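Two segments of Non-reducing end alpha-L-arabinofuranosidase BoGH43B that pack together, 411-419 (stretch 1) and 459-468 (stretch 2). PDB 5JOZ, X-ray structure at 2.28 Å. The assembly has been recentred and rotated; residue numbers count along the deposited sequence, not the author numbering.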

ATOM      1  N   VAL A 411     -20.851  14.935 -22.660  1.00 27.85           N
ATOM      2  CA  VAL A 411     -21.004  15.537 -21.332  1.00 28.76           C
ATOM      3  C   VAL A 411     -19.867  15.155 -20.388  1.00 29.70           C
ATOM      4  O   VAL A 411     -19.193  14.139 -20.584  1.00 27.77           O
ATOM      5  CB  VAL A 411     -22.344  15.122 -20.670  1.00 29.02           C
ATOM      6  CG1 VAL A 411     -23.526  15.457 -21.570  1.00 34.51           C
ATOM      7  CG2 VAL A 411     -22.370  13.633 -20.321  1.00 31.75           C
ATOM      8  N   ALA A 412     -19.684  15.975 -19.359  1.00 30.23           N
ATOM      9  CA  ALA A 412     -18.861  15.627 -18.211  1.00 31.05           C
ATOM     10  C   ALA A 412     -19.807  15.184 -17.106  1.00 33.54           C
ATOM     11  O   ALA A 412     -20.826  15.826 -16.874  1.00 36.91           O
ATOM     12  CB  ALA A 412     -18.040  16.816 -17.766  1.00 29.03           C
ATOM     13  N   MET A 413     -19.467  14.084 -16.440  1.00 33.87           N
ATOM     14  CA  MET A 413     -20.334  13.442 -15.466  1.00 36.68           C
ATOM     15  C   MET A 413     -19.550  13.149 -14.183  1.00 37.95           C
ATOM     16  O   MET A 413     -18.482  12.555 -14.244  1.00 36.44           O
ATOM     17  CB  MET A 413     -20.892  12.134 -16.054  1.00 38.71           C
ATOM     18  CG  MET A 413     -21.717  11.283 -15.092  1.00 39.02           C
ATOM     19  SD  MET A 413     -22.527   9.845 -15.834  1.00 43.93           S
ATOM     20  CE  MET A 413     -21.114   8.880 -16.366  1.00 47.34           C
ATOM     21  N   ILE A 414     -20.089  13.579 -13.039  1.00 35.20           N
ATOM     22  CA  ILE A 414     -19.684  13.055 -11.722  1.00 34.64           C
ATOM     23  C   ILE A 414     -20.740  12.033 -11.338  1.00 32.41           C
ATOM     24  O   ILE A 414     -21.920  12.342 -11.330  1.00 29.28           O
ATOM     25  CB  ILE A 414     -19.490  14.143 -10.612  1.00 37.07           C
ATOM     26  CG1 ILE A 414     -19.084  13.505  -9.275  1.00 35.20           C
ATOM     27  CG2 ILE A 414     -20.735  14.995 -10.377  1.00 36.83           C
ATOM     28  CD1 ILE A 414     -17.842  12.643  -9.341  1.00 34.67           C
ATOM     29  N   ARG A 415     -20.315  10.804 -11.062  1.00 36.30           N
ATOM     30  CA  ARG A 415     -21.232   9.727 -10.738  1.00 37.03           C
ATOM     31  C   ARG A 415     -20.734   8.999  -9.501  1.00 36.20           C
ATOM     32  O   ARG A 415     -19.636   8.442  -9.496  1.00 36.16           O
ATOM     33  CB  ARG A 415     -21.356   8.765 -11.916  1.00 37.88           C
ATOM     34  CG  ARG A 415     -22.459   7.721 -11.766  1.00 34.94           C
ATOM     35  CD  ARG A 415     -22.440   6.765 -12.949  1.00 34.43           C
ATOM     36  NE  ARG A 415     -21.168   6.044 -13.019  1.00 35.69           N
ATOM     37  CZ  ARG A 415     -20.716   5.364 -14.076  1.00 33.67           C
ATOM     38  NH1 ARG A 415     -21.413   5.285 -15.212  1.00 32.44           N
ATOM     39  NH2 ARG A 415     -19.536   4.766 -13.995  1.00 33.61           N
ATOM     40  N   LYS A 416     -21.570   8.987  -8.468  1.00 35.91           N
ATOM     41  CA  LYS A 416     -21.201   8.477  -7.161  1.00 34.42           C
ATOM     42  C   LYS A 416     -21.790   7.083  -6.970  1.00 32.99           C
ATOM     43  O   LYS A 416     -22.999   6.924  -6.966  1.00 33.62           O
ATOM     44  CB  LYS A 416     -21.699   9.439  -6.077  1.00 35.71           C
ATOM     45  CG  LYS A 416     -21.338  10.900  -6.324  1.00 34.74           C
ATOM     46  CD  LYS A 416     -21.898  11.813  -5.250  1.00 36.60           C
ATOM     47  CE  LYS A 416     -21.919  13.263  -5.714  1.00 43.15           C
ATOM     48  NZ  LYS A 416     -22.599  14.163  -4.738  1.00 49.64           N
ATOM     49  N   THR A 417     -20.919   6.084  -6.827  1.00 35.37           N
ATOM     50  CA  THR A 417     -21.303   4.699  -6.580  1.00 32.72           C
ATOM     51  C   THR A 417     -20.925   4.323  -5.152  1.00 36.73           C
ATOM     52  O   THR A 417     -19.766   4.474  -4.773  1.00 37.50           O
ATOM     53  CB  THR A 417     -20.568   3.758  -7.546  1.00 32.37           C
ATOM     54  OG1 THR A 417     -21.015   4.007  -8.881  1.00 29.78           O
ATOM     55  CG2 THR A 417     -20.805   2.286  -7.196  1.00 31.54           C
ATOM     56  N   LEU A 418     -21.902   3.839  -4.381  1.00 37.14           N
ATOM     57  CA  LEU A 418     -21.704   3.431  -2.984  1.00 37.58           C
ATOM     58  C   LEU A 418     -22.544   2.213  -2.684  1.00 40.50           C
ATOM     59  O   LEU A 418     -23.696   2.127  -3.121  1.00 39.49           O
ATOM     60  CB  LEU A 418     -22.107   4.543  -2.016  1.00 39.79           C
ATOM     61  CG  LEU A 418     -21.321   5.856  -2.079  1.00 39.72           C
ATOM     62  CD1 LEU A 418     -22.015   6.929  -1.248  1.00 42.28           C
ATOM     63  CD2 LEU A 418     -19.890   5.654  -1.614  1.00 37.29           C
ATOM     64  N   LYS A 419     -21.971   1.273  -1.937  1.00 42.01           N
ATOM     65  CA  LYS A 419     -22.614  -0.016  -1.678  1.00 47.97           C
ATOM     66  C   LYS A 419     -23.090  -0.677  -2.982  1.00 43.93           C
ATOM     67  O   LYS A 419     -24.163  -1.286  -3.033  1.00 39.18           O
ATOM     68  CB  LYS A 419     -23.765   0.146  -0.670  1.00 52.91           C
ATOM     69  CG  LYS A 419     -23.324   0.611   0.714  1.00 58.34           C
ATOM     70  CD  LYS A 419     -22.435  -0.427   1.402  1.00 74.63           C
ATOM     71  CE  LYS A 419     -22.790  -0.642   2.872  1.00 76.51           C
ATOM     72  NZ  LYS A 419     -22.483   0.544   3.716  1.00 73.03           N
ATOM     73  N   ILE A 459     -17.410  23.957 -11.448  1.00 35.99           N
ATOM     74  CA  ILE A 459     -17.457  22.965 -10.372  1.00 40.85           C
ATOM     75  C   ILE A 459     -18.704  22.113 -10.627  1.00 39.73           C
ATOM     76  O   ILE A 459     -19.815  22.626 -10.679  1.00 41.91           O
ATOM     77  CB  ILE A 459     -17.535  23.608  -8.965  1.00 35.79           C
ATOM     78  N   LEU A 460     -18.510  20.812 -10.798  1.00 37.50           N
ATOM     79  CA  LEU A 460     -19.576  19.899 -11.202  1.00 36.49           C
ATOM     80  C   LEU A 460     -20.303  19.240 -10.017  1.00 36.97           C
ATOM     81  O   LEU A 460     -21.460  18.831 -10.141  1.00 39.45           O
ATOM     82  CB  LEU A 460     -18.972  18.845 -12.134  1.00 37.13           C
ATOM     83  CG  LEU A 460     -19.896  17.961 -12.959  1.00 47.72           C
ATOM     84  CD1 LEU A 460     -20.891  18.780 -13.778  1.00 55.46           C
ATOM     85  CD2 LEU A 460     -19.057  17.077 -13.863  1.00 47.47           C
ATOM     86  N   GLY A 461     -19.628  19.145  -8.871  1.00 40.20           N
ATOM     87  CA  GLY A 461     -20.168  18.459  -7.692  1.00 39.01           C
ATOM     88  C   GLY A 461     -19.112  18.159  -6.636  1.00 39.29           C
ATOM     89  O   GLY A 461     -17.915  18.352  -6.862  1.00 34.13           O
ATOM     90  N   THR A 462     -19.581  17.699  -5.478  1.00 39.80           N
ATOM     91  CA  THR A 462     -18.732  17.348  -4.337  1.00 38.90           C
ATOM     92  C   THR A 462     -19.117  15.984  -3.807  1.00 37.71           C
ATOM     93  O   THR A 462     -20.216  15.490  -4.088  1.00 38.49           O
ATOM     94  CB  THR A 462     -18.901  18.326  -3.153  1.00 38.95           C
ATOM     95  OG1 THR A 462     -20.289  18.414  -2.810  1.00 36.18           O
ATOM     96  CG2 THR A 462     -18.365  19.696  -3.498  1.00 38.74           C
ATOM     97  N   ALA A 463     -18.216  15.392  -3.025  1.00 33.13           N
ATOM     98  CA  ALA A 463     -18.500  14.138  -2.325  1.00 35.15           C
ATOM     99  C   ALA A 463     -17.672  14.039  -1.043  1.00 33.53           C
ATOM    100  O   ALA A 463     -16.628  14.684  -0.920  1.00 34.35           O
ATOM    101  CB  ALA A 463     -18.228  12.951  -3.239  1.00 38.15           C
ATOM    102  N   SER A 464     -18.151  13.242  -0.093  1.00 31.49           N
ATOM    103  CA  SER A 464     -17.474  13.084   1.198  1.00 33.49           C
ATOM    104  C   SER A 464     -16.327  12.067   1.132  1.00 32.01           C
ATOM    105  O   SER A 464     -16.439  11.013   0.497  1.00 33.95           O
ATOM    106  CB  SER A 464     -18.472  12.649   2.281  1.00 32.25           C
ATOM    107  OG  SER A 464     -18.929  11.326   2.059  1.00 29.12           O
ATOM    108  N   THR A 465     -15.236  12.384   1.814  1.00 30.55           N
ATOM    109  CA  THR A 465     -14.163  11.424   2.061  1.00 31.67           C
ATOM    110  C   THR A 465     -14.628  10.323   3.026  1.00 35.43           C
ATOM    111  O   THR A 465     -14.173   9.174   2.950  1.00 34.16           O
ATOM    112  CB  THR A 465     -12.920  12.109   2.640  1.00 29.75           C
ATOM    113  OG1 THR A 465     -13.269  12.799   3.843  1.00 30.18           O
ATOM    114  CG2 THR A 465     -12.321  13.090   1.644  1.00 27.97           C
ATOM    115  N   ARG A 466     -15.548  10.688   3.918  1.00 37.25           N
ATOM    116  CA  ARG A 466     -16.175   9.762   4.866  1.00 40.23           C
ATOM    117  C   ARG A 466     -16.839   8.546   4.206  1.00 38.53           C
ATOM    118  O   ARG A 466     -16.703   7.420   4.696  1.00 33.70           O
ATOM    119  CB  ARG A 466     -17.214  10.531   5.680  1.00 47.87           C
ATOM    120  CG  ARG A 466     -17.838   9.795   6.853  1.00 52.38           C
ATOM    121  CD  ARG A 466     -19.049  10.564   7.350  1.00 61.27           C
ATOM    122  NE  ARG A 466     -20.081  10.621   6.315  1.00 72.86           N
ATOM    123  CZ  ARG A 466     -21.239  11.266   6.421  1.00 66.77           C
ATOM    124  NH1 ARG A 466     -21.561  11.923   7.535  1.00 56.35           N
ATOM    125  NH2 ARG A 466     -22.087  11.241   5.397  1.00 70.46           N
ATOM    126  N   ASP A 467     -17.562   8.767   3.108  1.00 36.84           N
ATOM    127  CA  ASP A 467     -18.273   7.663   2.441  1.00 38.01           C
ATOM    128  C   ASP A 467     -17.340   6.668   1.722  1.00 38.17           C
ATOM    129  O   ASP A 467     -17.793   5.585   1.319  1.00 33.91           O
ATOM    130  CB  ASP A 467     -19.341   8.188   1.467  1.00 42.96           C
ATOM    131  CG  ASP A 467     -20.605   8.664   2.164  1.00 43.02           C
ATOM    132  OD1 ASP A 467     -21.028   8.050   3.171  1.00 41.01           O
ATOM    133  OD2 ASP A 467     -21.192   9.653   1.674  1.00 49.03           O
ATOM    134  N   VAL A 468     -16.056   7.023   1.576  1.00 31.88           N
ATOM    135  CA  VAL A 468     -15.057   6.104   1.033  1.00 31.13           C
ATOM    136  C   VAL A 468     -14.060   5.627   2.091  1.00 30.69           C
ATOM    137  O   VAL A 468     -13.024   5.056   1.753  1.00 41.51           O
ATOM    138  CB  VAL A 468     -14.351   6.686  -0.224  1.00 29.22           C
ATOM    139  CG1 VAL A 468     -15.333   6.735  -1.390  1.00 30.90           C
ATOM    140  CG2 VAL A 468     -13.738   8.058   0.029  1.00 32.38           C
TER
HETATM  141  O   HOH W   1     -22.546  16.724  -6.372  1.00 35.11           O

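Two strands, 411-418 and 459-464, run in nearly the same direction, 9° apart, but they are not hydrogen-bonded neighbours in a sheet. Their axes come no closer than 7.2 Å, and no backbone-to-backbone hydrogen bond joins them, so the space between is filled by side chains. The register pairs Ile414 with Gly461 (CA to CA 6.8 Å), Lys416 with Ala463 (CA to CA 7.9 Å) and Leu418 with Asp467 (CA to CA 7.7 Å). On the first strand the alternation of an extended chain sends the CA-to-CB bonds of Ala412, Ile414, Lys416 and Leu418 toward the partner, whereas that of Met413 points away and Arg415 and Thr417 are out of reach.

At one end, Leu460 does most of the filling. With chi1 t and chi2 p it carries CD2 over the opposing backbone, 3.7 Å from both Ala412 O and Ile414 N. Leu460 CD2 also lies 4.0 Å from Ala412 CB, so the methyl rests on both the alanine side chain and the main chain. Ile414, also t then p, brings its CG2 to 4.0 Å from Leu460 CG. Branching at CB is put to use here: chi1 t places CG1 anti to N and leaves CG2 nearer the other strand, and chi2 p then turns CD1.

That same methyl explains the value of Gly461 at this position. Ile414 CG2 lies 4.4 Å from Gly461 CA, and an ideal CB on the glycine would point toward the first strand and sit only 3.1 Å from Ile414 CG2, a tight fit. The absence of a side chain therefore leaves room for the isoleucine at the closest of the paired positions.

Lys416 supplies the one direct hydrogen bond between the stretches. Its chi1 is m and its remaining three torsions are all t, so the chain is stretched nearly to full length and delivers Lys416 NZ to Thr462 O at 2.8 Å. On the way, Lys416 CD passes 4.3 Å from Ala463 CB, so the aliphatic stem packs on the alanine methyl. The acceptor is a backbone carbonyl, so the bond does not depend on the threonine side chain, whose CA-to-CB bond points away. Water 1 reinforces the link: it accepts from Lys416 NZ at 3.0 Å and from Thr462 N at 3.2 Å, bridging the ammonium to the backbone of the same residue.

Past the end of the second strand, the 3-10 segment meets Leu418, the last residue of the first. In its m, t rotamer Leu418 sets CD2 3.6 Å from Asp467 O and CD1 4.0 Å from Asp467 CB, so a branched apolar end packs on the backbone and the methylene of an acidic residue. One carboxylate oxygen is engaged within its own stretch: Ser464 OG donates a weak hydrogen bond to Asp467 OD2 at 2.8 Å, and Asp467 N donates to Ser464 OG at 3.1 Å. With Ser464 chi1 at p and Asp467 chi1 at m, this reciprocal pair braces the turn that presents Asp467 to the leucine.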